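Local atomic coordinates of DNA replication and repair protein RecF (Caldanaerobacter subterraneus subsp. tengcongensis, PDB entry 5Z69), a protein that mediates recombination in the RecFOR pathway of DNA repair as an ABC-type ATPase that binds ATP and probably single-stranded DNA. Residues Phe14-Asn17 / Lys22-Lys25; Asn17-Lys22 / Ser58-Lys63; Ile50-Met55 / Ile91-Lys96; Ser65-Val68 / Tyr74-Val77. All coordinates share one frame; numbering follows the deposited sequence.

Followed from the N terminus, strand 9-16 turns back into strand 24-27, and contact 1 closes this short hairpin near its turn. Contact 2 starts from the turn itself and reaches forward to the loop 58-63, so it closes a longer excursion that takes in strand 32-36 and helix 43-55. Contact 3 joins the C-terminal half of that helix to strand 86-96. Its segments alternate with those of contact 2, so the two cross. Contact 4 closes the small loop between 65-68 and strand 74-83 and is nested inside contact 3. Together they tie the six-stranded antiparallel sheet to helix 43-55 and to the bound nucleotide, which contacts 2 and 4 both touch.

Contact 1. Residues Phe14-Asn17 / Lys22-Lys25; sequences FVDN and KKQK
Val15 and Gln24 face each other as a hydrogen-bonded antiparallel pair, each giving its N-H to the other's carbonyl. Val15 N lies 3.0 Å from Gln24 O with 164° at the hydrogen, and Gln24 N lies 3.1 Å from Val15 O at 152°. Both oxygens also receive a CA-H contact: Phe14 CA is 3.4 Å from Gln24 O, and Lys23 CA is 3.3 Å from Val15 O. The pair Phe14 and Lys25 is non-hydrogen-bonded, as the alternation requires. These are the arms of a beta hairpin, strands 9-16 and 24-27, the latter an outermost strand of the antiparallel sheet in this chain. On the face with Phe14, polar groups are shared out by branch. Asp16 OD2 is hydrogen-bonded to Tyr74 OH, whereas Asp16 OD1 accepts from a water at 2.8 Å. That same water takes a hydrogen bond from Lys23 NZ at 2.6 Å, so it bridges two opposite charges that do not meet directly. The extended Lys23 chain runs alongside the carboxylate. Gln24, on the other face, spends its amide on the strand 367-370 region, OE1 on Val368 N and NE2 on Gly366 O. With CG trans to its own N (chi1 -178°), the Phe14 ring is carried over the partner strand, where Lys25 CB meets the ring edge at CD1 (3.7 Å) and Lys23 CG approaches CZ obliquely (3.8 Å). Cutting Phe14 back to alanine would probably leave the aliphatic parts of Lys23 and Lys25 without their apolar partner. Tyr76 and Arg78, on strand 74-83, touch the same ring.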
# COMPACT_ATOMS: atom_id res chain seq x y z
N PHE A 14 2.90 -33.50 -29.37
CA PHE A 14 1.77 -34.11 -30.07
C PHE A 14 0.50 -33.48 -29.52
O PHE A 14 0.30 -33.49 -28.31
CB PHE A 14 1.73 -35.62 -29.88
CG PHE A 14 0.60 -36.29 -30.62
CD1 PHE A 14 0.74 -36.58 -31.98
CD2 PHE A 14 -0.58 -36.63 -29.98
CE1 PHE A 14 -0.30 -37.19 -32.69
CE2 PHE A 14 -1.64 -37.25 -30.68
CZ PHE A 14 -1.50 -37.51 -32.03
N VAL A 15 -0.35 -32.93 -30.39
CA VAL A 15 -1.59 -32.32 -29.95
C VAL A 15 -2.81 -33.00 -30.56
O VAL A 15 -2.89 -33.21 -31.76
CB VAL A 15 -1.62 -30.81 -30.25
CG1 VAL A 15 -0.62 -30.07 -29.35
CG2 VAL A 15 -1.28 -30.54 -31.73
N ASP A 16 -3.77 -33.34 -29.71
CA ASP A 16 -4.96 -34.06 -30.12
C ASP A 16 -6.21 -33.35 -29.56
O ASP A 16 -6.38 -33.25 -28.36
CB ASP A 16 -4.87 -35.51 -29.62
CG ASP A 16 -6.05 -36.38 -30.07
OD1 ASP A 16 -6.82 -35.94 -30.96
OD2 ASP A 16 -6.18 -37.50 -29.52
N ASN A 17 -7.08 -32.86 -30.45
CA ASN A 17 -8.26 -32.07 -30.05
C ASN A 17 -7.91 -30.86 -29.19
O ASN A 17 -8.70 -30.44 -28.33
CB ASN A 17 -9.28 -32.91 -29.29
CG ASN A 17 -9.91 -33.99 -30.15
OD1 ASN A 17 -10.04 -33.84 -31.36
ND2 ASN A 17 -10.31 -35.09 -29.52
N LYS A 22 -5.09 -29.20 -35.55
CA LYS A 22 -5.37 -30.53 -36.03
C LYS A 22 -4.49 -31.54 -35.28
O LYS A 22 -3.53 -31.16 -34.60
CB LYS A 22 -5.15 -30.60 -37.53
CG LYS A 22 -5.90 -29.55 -38.32
CD LYS A 22 -7.39 -29.84 -38.28
CE LYS A 22 -8.21 -28.94 -39.22
NZ LYS A 22 -8.55 -27.63 -38.62
N LYS A 23 -4.88 -32.82 -35.36
CA LYS A 23 -4.21 -33.90 -34.67
C LYS A 23 -2.85 -34.14 -35.32
O LYS A 23 -2.77 -34.68 -36.42
CB LYS A 23 -5.06 -35.16 -34.72
CG LYS A 23 -4.71 -36.22 -33.70
CD LYS A 23 -5.65 -37.42 -33.88
CE LYS A 23 -5.16 -38.63 -33.11
NZ LYS A 23 -6.24 -39.66 -32.93
N GLN A 24 -1.78 -33.73 -34.66
CA GLN A 24 -0.50 -33.79 -35.34
C GLN A 24 0.68 -33.85 -34.38
O GLN A 24 0.58 -33.46 -33.21
CB GLN A 24 -0.36 -32.57 -36.29
CG GLN A 24 -0.45 -31.25 -35.58
CD GLN A 24 -0.95 -30.12 -36.48
OE1 GLN A 24 -0.63 -30.04 -37.67
NE2 GLN A 24 -1.76 -29.24 -35.90
N LYS A 25 1.80 -34.40 -34.87
CA LYS A 25 3.05 -34.42 -34.13
C LYS A 25 3.99 -33.45 -34.79
O LYS A 25 4.12 -33.42 -36.00
CB LYS A 25 3.65 -35.81 -34.11
CG LYS A 25 5.02 -35.89 -33.44
CD LYS A 25 5.60 -37.33 -33.57
CE LYS A 25 4.65 -38.37 -32.93
NZ LYS A 25 5.23 -39.75 -32.84
O HOH W 1 -8.18 -38.21 -31.95

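Contact 2. Residues Asn17-Lys22 / Ser58-Lys63; sequences NFRNLK and SFRGSK. With AGS (phosphothiophosphoric acid-adenylate ester), chain C.
The guanidinium of Arg19 has Arg60 NH1 over one face, 3.4 Å from Arg19 NH2, while its edge is taken up by acceptors. Along that edge Arg19 NH1 donates to N7 of the bound ATP analogue at 3.2 Å, nearly straight at 164°, and Arg19 NH2 donates to Ser62 OG, also at 3.2 Å and close to the guanidinium plane. The Arg60 guanidinium stands at 69° to that of Arg19 and turns its own edge to the alpha-phosphate oxygen O2A. This last bond is weak, and the position of Arg60 NH2 is less certain. Glu48 OE2 forms salt bridges with both Arg19 NE and Arg60 NH1, which probably helps to offset their like charges. A bend at chi2 (-79°) brings Arg19 CD to 3.2 Å from N7, so the aliphatic chain crosses one face of adenine, CB above C5 and CD above the plane near N7, before NH1 comes down near the plane to donate. A leucine in place of Arg19 would probably leave N7 and Ser62 OG without this donor and Glu48 with one cation fewer. Each segment contains a beta turn: Phe18-Leu21 is type II' with Arg19 as its second residue, and Ser58-Gly61 is type I, with Ser58 OG accepting from Arg60 N at 3.1 Å, an ST turn. Next to Arg19, Asn20 CB touches the ribose oxygen O4' at 3.5 Å. One turn is the hairpin bend between strands 9-16 and 24-27, the other follows helix 43-55, and Glu48 on that helix ties them together through Arg19, Arg60 and Ser58, the arginines reaching the nucleotide.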
# COMPACT_ATOMS: atom_id res chain seq x y z
N ASN A 17 -7.08 -32.86 -30.45
CA ASN A 17 -8.26 -32.07 -30.05
C ASN A 17 -7.91 -30.86 -29.19
O ASN A 17 -8.70 -30.44 -28.33
CB ASN A 17 -9.28 -32.91 -29.29
CG ASN A 17 -9.91 -33.99 -30.15
OD1 ASN A 17 -10.04 -33.84 -31.36
ND2 ASN A 17 -10.31 -35.09 -29.52
N PHE A 18 -6.73 -30.29 -29.41
CA PHE A 18 -6.37 -29.12 -28.63
C PHE A 18 -6.77 -27.87 -29.40
O PHE A 18 -6.26 -27.63 -30.49
CB PHE A 18 -4.88 -29.10 -28.29
CG PHE A 18 -4.51 -28.02 -27.31
CD1 PHE A 18 -4.54 -28.26 -25.94
CD2 PHE A 18 -4.19 -26.74 -27.75
CE1 PHE A 18 -4.21 -27.27 -25.03
CE2 PHE A 18 -3.87 -25.73 -26.83
CZ PHE A 18 -3.88 -26.00 -25.47
N ARG A 19 -7.70 -27.08 -28.84
CA ARG A 19 -8.20 -25.87 -29.50
C ARG A 19 -8.58 -26.15 -30.97
O ARG A 19 -9.27 -27.12 -31.25
CB ARG A 19 -7.14 -24.75 -29.42
CG ARG A 19 -6.85 -24.23 -28.00
CD ARG A 19 -7.92 -23.24 -27.49
NE ARG A 19 -7.42 -22.47 -26.36
CZ ARG A 19 -8.11 -21.52 -25.72
NH1 ARG A 19 -9.34 -21.20 -26.09
NH2 ARG A 19 -7.56 -20.88 -24.71
N ASN A 20 -8.11 -25.31 -31.89
CA ASN A 20 -8.35 -25.49 -33.31
C ASN A 20 -7.22 -26.28 -33.97
O ASN A 20 -7.20 -26.43 -35.19
CB ASN A 20 -8.49 -24.12 -34.00
CG ASN A 20 -7.15 -23.45 -34.28
OD1 ASN A 20 -6.23 -23.49 -33.45
ND2 ASN A 20 -7.01 -22.87 -35.47
N LEU A 21 -6.24 -26.76 -33.21
CA LEU A 21 -5.09 -27.45 -33.84
C LEU A 21 -5.51 -28.83 -34.35
O LEU A 21 -6.25 -29.54 -33.63
CB LEU A 21 -3.94 -27.55 -32.82
CG LEU A 21 -2.92 -26.42 -32.67
CD1 LEU A 21 -3.66 -25.22 -32.52
CD2 LEU A 21 -2.08 -26.57 -31.42
N LYS A 22 -5.09 -29.20 -35.55
CA LYS A 22 -5.37 -30.53 -36.03
C LYS A 22 -4.49 -31.54 -35.28
O LYS A 22 -3.53 -31.16 -34.60
CB LYS A 22 -5.15 -30.60 -37.53
CG LYS A 22 -5.90 -29.55 -38.32
CD LYS A 22 -7.39 -29.84 -38.28
CE LYS A 22 -8.21 -28.94 -39.22
NZ LYS A 22 -8.55 -27.63 -38.62
N SER A 58 -3.65 -22.96 -18.78
CA SER A 58 -3.58 -21.98 -19.85
C SER A 58 -2.87 -20.71 -19.38
O SER A 58 -3.26 -20.14 -18.37
CB SER A 58 -4.99 -21.61 -20.33
OG SER A 58 -4.97 -20.52 -21.23
N PHE A 59 -1.86 -20.24 -20.12
CA PHE A 59 -1.23 -18.97 -19.77
C PHE A 59 -2.18 -17.79 -20.02
O PHE A 59 -1.93 -16.69 -19.56
CB PHE A 59 0.09 -18.74 -20.54
CG PHE A 59 -0.09 -18.38 -21.99
CD1 PHE A 59 -0.16 -17.06 -22.39
CD2 PHE A 59 -0.15 -19.37 -22.96
CE1 PHE A 59 -0.31 -16.73 -23.73
CE2 PHE A 59 -0.29 -19.05 -24.32
CZ PHE A 59 -0.38 -17.72 -24.69
N ARG A 60 -3.25 -18.03 -20.75
CA ARG A 60 -4.21 -16.98 -21.03
C ARG A 60 -5.26 -16.88 -19.93
O ARG A 60 -6.11 -15.98 -19.95
CB ARG A 60 -4.91 -17.22 -22.35
CG ARG A 60 -4.02 -17.19 -23.56
CD ARG A 60 -4.50 -18.26 -24.51
NE ARG A 60 -4.63 -17.76 -25.86
CZ ARG A 60 -4.88 -18.53 -26.91
NH1 ARG A 60 -5.04 -19.84 -26.77
NH2 ARG A 60 -4.99 -17.97 -28.11
N GLY A 61 -5.22 -17.81 -18.98
CA GLY A 61 -6.18 -17.83 -17.90
C GLY A 61 -7.48 -18.53 -18.25
O GLY A 61 -8.44 -18.47 -17.49
N SER A 62 -7.51 -19.23 -19.39
CA SER A 62 -8.73 -19.92 -19.84
C SER A 62 -9.04 -21.15 -19.00
O SER A 62 -8.13 -21.80 -18.52
CB SER A 62 -8.61 -20.31 -21.30
OG SER A 62 -8.14 -19.23 -22.08
N LYS A 63 -10.32 -21.47 -18.84
CA LYS A 63 -10.71 -22.72 -18.21
C LYS A 63 -10.29 -23.87 -19.11
O LYS A 63 -10.30 -23.72 -20.33
CB LYS A 63 -12.23 -22.80 -17.99
CG LYS A 63 -12.87 -21.54 -17.40
CD LYS A 63 -14.37 -21.56 -17.64
PG AGS C . -1.88 -14.99 -31.74
S1G AGS C . 0.05 -15.02 -32.02
O2G AGS C . -2.50 -13.85 -32.61
O3G AGS C . -2.12 -14.64 -30.24
PB AGS C . -3.49 -16.66 -33.36
O1B AGS C . -2.90 -17.60 -34.36
O2B AGS C . -3.81 -15.29 -34.00
O3B AGS C . -2.52 -16.40 -32.10
PA AGS C . -5.08 -18.45 -31.89
O1A AGS C . -3.81 -19.32 -31.92
O2A AGS C . -5.50 -17.87 -30.58
O3A AGS C . -4.90 -17.24 -32.92
O5' AGS C . -6.27 -19.23 -32.51
C5' AGS C . -7.51 -19.21 -31.87
C4' AGS C . -8.48 -19.66 -32.93
O4' AGS C . -8.96 -20.98 -32.59
C3' AGS C . -9.71 -18.77 -33.05
O3' AGS C . -10.15 -18.71 -34.41
C2' AGS C . -10.70 -19.44 -32.10
O2' AGS C . -12.06 -19.23 -32.48
C1' AGS C . -10.33 -20.92 -32.24
N9 AGS C . -10.53 -21.69 -31.02
C8 AGS C . -10.32 -21.29 -29.73
N7 AGS C . -10.62 -22.20 -28.83
C5 AGS C . -11.06 -23.28 -29.59
C6 AGS C . -11.53 -24.56 -29.24
N6 AGS C . -11.62 -24.99 -27.98
N1 AGS C . -11.91 -25.38 -30.24
C2 AGS C . -11.82 -24.95 -31.50
N3 AGS C . -11.39 -23.77 -31.95
C4 AGS C . -11.02 -22.98 -30.94

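Contact 3. Residues Ile50-Met55 / Ile91-Lys96; sequences IRLLSM and IEFGYK
Leu52 meets the Phe93 ring flat on, its side chain crossing that of the phenylalanine at about a right angle. Leu52 CD1 stands 3.9 Å from the ring centroid and only 10° off the normal, a CH-pi contact over the centre of the face. The second methyl, CD2, rests nearer the root of the ring, 3.9 Å from Phe93 CG, so the isopropyl fork covers the face from CG to the centre. On the strand side, CG of Phe93 trans to the backbone N (chi1 -166°) holds the ring out toward the helix. One residue along the helix, Leu53 makes a looser contact: its CG is 4.4 Å from Ile91 CG2, and that methyl is 4.1 Å from Leu53 O. All four residues are buried and the side chains that meet are all apolar, the backbone oxygen Leu53 O being the one polar atom involved. Leu52 also touches Phe75 and Val77 on strand 74-83, which pairs with strand 86-96, so one helix face beds on two adjacent strands. Through Ser54 and Arg51 the same helix bonds to Thr122, on strand 122-125 of the mixed sheet. This is the helix that starts at the Walker A lysine, Lys43, lying between the central sheet and the antiparallel subdomain, as in ABC-type ATPases.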
# COMPACT_ATOMS: atom_id res chain seq x y z
N ILE A 50 2.28 -25.78 -25.55
CA ILE A 50 3.63 -25.97 -25.03
C ILE A 50 3.75 -25.51 -23.58
O ILE A 50 4.30 -26.22 -22.75
CB ILE A 50 4.66 -25.23 -25.89
CG1 ILE A 50 4.63 -25.83 -27.29
CG2 ILE A 50 6.05 -25.37 -25.28
CD1 ILE A 50 5.22 -24.95 -28.36
N ARG A 51 3.20 -24.33 -23.26
CA ARG A 51 3.25 -23.80 -21.90
C ARG A 51 2.46 -24.65 -20.90
O ARG A 51 2.78 -24.69 -19.70
CB ARG A 51 2.73 -22.36 -21.91
CG ARG A 51 2.70 -21.68 -20.55
CD ARG A 51 4.07 -21.45 -19.95
NE ARG A 51 3.97 -20.59 -18.77
CZ ARG A 51 4.93 -20.41 -17.86
NH1 ARG A 51 6.10 -21.02 -17.97
NH2 ARG A 51 4.70 -19.60 -16.82
N LEU A 52 1.43 -25.33 -21.39
CA LEU A 52 0.66 -26.27 -20.57
C LEU A 52 1.53 -27.36 -19.92
O LEU A 52 1.29 -27.78 -18.78
CB LEU A 52 -0.42 -26.93 -21.44
CG LEU A 52 -1.25 -28.07 -20.82
CD1 LEU A 52 -2.34 -27.44 -19.94
CD2 LEU A 52 -1.86 -28.97 -21.91
N LEU A 53 2.53 -27.84 -20.68
CA LEU A 53 3.46 -28.87 -20.21
C LEU A 53 4.33 -28.36 -19.04
O LEU A 53 4.83 -29.16 -18.26
CB LEU A 53 4.37 -29.37 -21.36
CG LEU A 53 3.85 -30.35 -22.43
CD1 LEU A 53 2.63 -29.80 -22.92
CD2 LEU A 53 4.75 -30.42 -23.64
N SER A 54 4.47 -27.04 -18.91
CA SER A 54 5.22 -26.44 -17.80
C SER A 54 4.34 -26.17 -16.58
O SER A 54 4.73 -26.42 -15.44
CB SER A 54 5.87 -25.12 -18.22
OG SER A 54 6.91 -25.29 -19.15
N MET A 55 3.16 -25.62 -16.83
CA MET A 55 2.34 -25.10 -15.74
C MET A 55 1.06 -25.90 -15.43
O MET A 55 0.46 -25.73 -14.36
CB MET A 55 1.96 -23.66 -16.05
CG MET A 55 3.16 -22.74 -16.27
SD MET A 55 4.27 -22.72 -14.85
CE MET A 55 3.25 -21.80 -13.70
N ILE A 91 6.12 -36.08 -21.06
CA ILE A 91 5.13 -35.38 -20.26
C ILE A 91 3.81 -35.41 -20.97
O ILE A 91 3.67 -34.88 -22.08
CB ILE A 91 5.54 -33.91 -19.98
CG1 ILE A 91 6.93 -33.84 -19.31
CG2 ILE A 91 4.46 -33.17 -19.13
CD1 ILE A 91 7.35 -32.35 -19.03
N GLU A 92 2.82 -36.02 -20.33
CA GLU A 92 1.48 -36.14 -20.90
C GLU A 92 0.41 -35.44 -20.10
O GLU A 92 0.35 -35.57 -18.87
CB GLU A 92 1.08 -37.60 -21.02
CG GLU A 92 2.01 -38.44 -21.86
CD GLU A 92 1.62 -39.88 -21.75
OE1 GLU A 92 2.04 -40.50 -20.75
OE2 GLU A 92 0.84 -40.39 -22.60
N PHE A 93 -0.49 -34.76 -20.80
CA PHE A 93 -1.59 -34.04 -20.15
C PHE A 93 -2.87 -34.31 -20.92
O PHE A 93 -3.02 -33.86 -22.06
CB PHE A 93 -1.29 -32.54 -20.12
CG PHE A 93 -2.18 -31.74 -19.20
CD1 PHE A 93 -3.55 -31.59 -19.47
CD2 PHE A 93 -1.66 -31.11 -18.09
CE1 PHE A 93 -4.38 -30.81 -18.61
CE2 PHE A 93 -2.48 -30.32 -17.23
CZ PHE A 93 -3.83 -30.19 -17.50
N GLY A 94 -3.78 -35.07 -20.32
CA GLY A 94 -5.06 -35.38 -20.93
C GLY A 94 -6.18 -34.77 -20.08
O GLY A 94 -6.17 -34.87 -18.85
N TYR A 95 -7.13 -34.10 -20.72
CA TYR A 95 -8.29 -33.57 -19.98
C TYR A 95 -9.60 -33.96 -20.66
O TYR A 95 -9.74 -33.75 -21.86
CB TYR A 95 -8.21 -32.06 -19.86
CG TYR A 95 -9.48 -31.41 -19.28
CD1 TYR A 95 -9.70 -31.37 -17.90
CD2 TYR A 95 -10.44 -30.84 -20.11
CE1 TYR A 95 -10.86 -30.78 -17.37
CE2 TYR A 95 -11.60 -30.25 -19.58
CZ TYR A 95 -11.80 -30.22 -18.22
OH TYR A 95 -12.93 -29.63 -17.71
N LYS A 96 -10.56 -34.49 -19.89
CA LYS A 96 -11.91 -34.83 -20.40
C LYS A 96 -12.95 -33.82 -19.92
O LYS A 96 -12.86 -33.37 -18.78
CB LYS A 96 -12.36 -36.21 -19.93
CG LYS A 96 -11.85 -37.40 -20.66
CD LYS A 96 -12.77 -38.60 -20.38
CE LYS A 96 -14.14 -38.43 -21.04
NZ LYS A 96 -14.80 -39.77 -21.24

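Contact 4. Residues Ser65-Val68 / Tyr74-Val77; sequences SELV and YFYV. With AGS (phosphothiophosphoric acid-adenylate ester), chain C.
The adenine end of the ATP pocket is shaped where Leu67 and Val68, in the loop leading to strand 74-83 of the antiparallel sheet, pack on Phe75 of that strand. The loop itself reads the base with backbone carbonyls. The adenine amino nitrogen N6 donates to Glu66 O at 2.8 Å (151° at the hydrogen) and to Val68 O at 2.6 Å (169°), the two oxygens lying in directions nearly perpendicular to each other as seen from N6. Two acceptors at this spot are consistent with a preference for adenine, since guanine carries a carbonyl oxygen in place of the amino group. Behind this polar edge the fit is apolar. Leu67 CB comes obliquely to the Phe75 ring, 3.6 Å from CE2, and Leu67 CD1 continues to CZ at 4.2 Å. Val68 approaches from the edge, with its CG2 3.9 Å from Phe75 CD2 and near the ring plane. The Phe75 side chain takes the crowded position between its N and carbonyl carbon (chi1 74°), which points the ring back at the loop. Phe18 meets the ring edge-to-face, and Leu52 of helix 43-55 touches it as well, so Phe75 connects the base-binding loop to the helix. On its backbone, the loop is joined to the hairpin turn by a hydrogen bond between Leu67 and Arg19. Within the loop, Val68 N reaches Ser65 O at a weak 3.5 Å. With Val68 CG1 trans to the backbone N, that methyl is set 3.6 Å from Tyr74 O.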
# COMPACT_ATOMS: atom_id res chain seq x y z
N SER A 65 -11.91 -26.54 -19.98
CA SER A 65 -12.93 -26.93 -20.96
C SER A 65 -12.87 -26.08 -22.23
O SER A 65 -13.33 -26.48 -23.29
CB SER A 65 -14.34 -26.85 -20.34
OG SER A 65 -14.68 -25.50 -20.00
N GLU A 66 -12.28 -24.89 -22.14
CA GLU A 66 -12.14 -24.05 -23.33
C GLU A 66 -11.04 -24.51 -24.26
O GLU A 66 -11.03 -24.12 -25.43
CB GLU A 66 -11.88 -22.60 -22.94
CG GLU A 66 -12.97 -21.94 -22.13
CD GLU A 66 -12.59 -20.50 -21.78
OE1 GLU A 66 -12.33 -19.71 -22.72
OE2 GLU A 66 -12.47 -20.19 -20.58
N LEU A 67 -10.11 -25.32 -23.76
CA LEU A 67 -9.03 -25.83 -24.62
C LEU A 67 -9.45 -27.05 -25.43
O LEU A 67 -8.74 -27.49 -26.36
CB LEU A 67 -7.79 -26.19 -23.80
CG LEU A 67 -7.28 -25.17 -22.77
CD1 LEU A 67 -5.83 -25.46 -22.43
CD2 LEU A 67 -7.46 -23.78 -23.29
N VAL A 68 -10.57 -27.65 -25.05
CA VAL A 68 -11.05 -28.81 -25.81
C VAL A 68 -11.58 -28.34 -27.17
O VAL A 68 -12.36 -27.39 -27.22
CB VAL A 68 -12.18 -29.60 -25.08
CG1 VAL A 68 -12.60 -30.80 -25.92
CG2 VAL A 68 -11.75 -30.04 -23.68
N TYR A 74 -12.49 -34.53 -25.09
CA TYR A 74 -11.19 -34.42 -24.40
C TYR A 74 -10.18 -33.69 -25.25
O TYR A 74 -10.34 -33.56 -26.47
CB TYR A 74 -10.60 -35.81 -24.07
CG TYR A 74 -10.07 -36.53 -25.30
CD1 TYR A 74 -10.92 -37.32 -26.08
CD2 TYR A 74 -8.74 -36.41 -25.68
CE1 TYR A 74 -10.44 -37.99 -27.22
CE2 TYR A 74 -8.26 -37.06 -26.80
CZ TYR A 74 -9.11 -37.87 -27.56
OH TYR A 74 -8.60 -38.47 -28.67
N PHE A 75 -9.10 -33.24 -24.62
CA PHE A 75 -7.89 -32.96 -25.38
C PHE A 75 -6.72 -33.71 -24.77
O PHE A 75 -6.76 -34.17 -23.62
CB PHE A 75 -7.60 -31.47 -25.48
CG PHE A 75 -7.07 -30.83 -24.20
CD1 PHE A 75 -5.74 -31.00 -23.81
CD2 PHE A 75 -7.88 -30.03 -23.42
CE1 PHE A 75 -5.25 -30.40 -22.65
CE2 PHE A 75 -7.41 -29.43 -22.24
CZ PHE A 75 -6.09 -29.60 -21.86
N TYR A 76 -5.65 -33.81 -25.54
CA TYR A 76 -4.49 -34.54 -25.10
C TYR A 76 -3.25 -33.90 -25.67
O TYR A 76 -3.19 -33.62 -26.87
CB TYR A 76 -4.61 -36.00 -25.53
CG TYR A 76 -3.36 -36.84 -25.31
CD1 TYR A 76 -3.03 -37.31 -24.04
CD2 TYR A 76 -2.52 -37.16 -26.36
CE1 TYR A 76 -1.90 -38.11 -23.84
CE2 TYR A 76 -1.38 -37.97 -26.16
CZ TYR A 76 -1.10 -38.44 -24.89
OH TYR A 76 0.02 -39.20 -24.65
N VAL A 77 -2.27 -33.66 -24.80
CA VAL A 77 -0.99 -33.11 -25.25
C VAL A 77 0.13 -33.97 -24.71
O VAL A 77 0.13 -34.31 -23.52
CB VAL A 77 -0.81 -31.64 -24.80
CG1 VAL A 77 0.52 -31.08 -25.29
CG2 VAL A 77 -1.96 -30.76 -25.31
PG AGS C . -1.88 -14.99 -31.74
S1G AGS C . 0.05 -15.02 -32.02
O2G AGS C . -2.50 -13.85 -32.61
O3G AGS C . -2.12 -14.64 -30.24
PB AGS C . -3.49 -16.66 -33.36
O1B AGS C . -2.90 -17.60 -34.36
O2B AGS C . -3.81 -15.29 -34.00
O3B AGS C . -2.52 -16.40 -32.10
PA AGS C . -5.08 -18.45 -31.89
O1A AGS C . -3.81 -19.32 -31.92
O2A AGS C . -5.50 -17.87 -30.58
O3A AGS C . -4.90 -17.24 -32.92
O5' AGS C . -6.27 -19.23 -32.51
C5' AGS C . -7.51 -19.21 -31.87
C4' AGS C . -8.48 -19.66 -32.93
O4' AGS C . -8.96 -20.98 -32.59
C3' AGS C . -9.71 -18.77 -33.05
O3' AGS C . -10.15 -18.71 -34.41
C2' AGS C . -10.70 -19.44 -32.10
O2' AGS C . -12.06 -19.23 -32.48
C1' AGS C . -10.33 -20.92 -32.24
N9 AGS C . -10.53 -21.69 -31.02
C8 AGS C . -10.32 -21.29 -29.73
N7 AGS C . -10.62 -22.20 -28.83
C5 AGS C . -11.06 -23.28 -29.59
C6 AGS C . -11.53 -24.56 -29.24
N6 AGS C . -11.62 -24.99 -27.98
N1 AGS C . -11.91 -25.38 -30.24
C2 AGS C . -11.82 -24.95 -31.50
N3 AGS C . -11.39 -23.77 -31.95
C4 AGS C . -11.02 -22.98 -30.94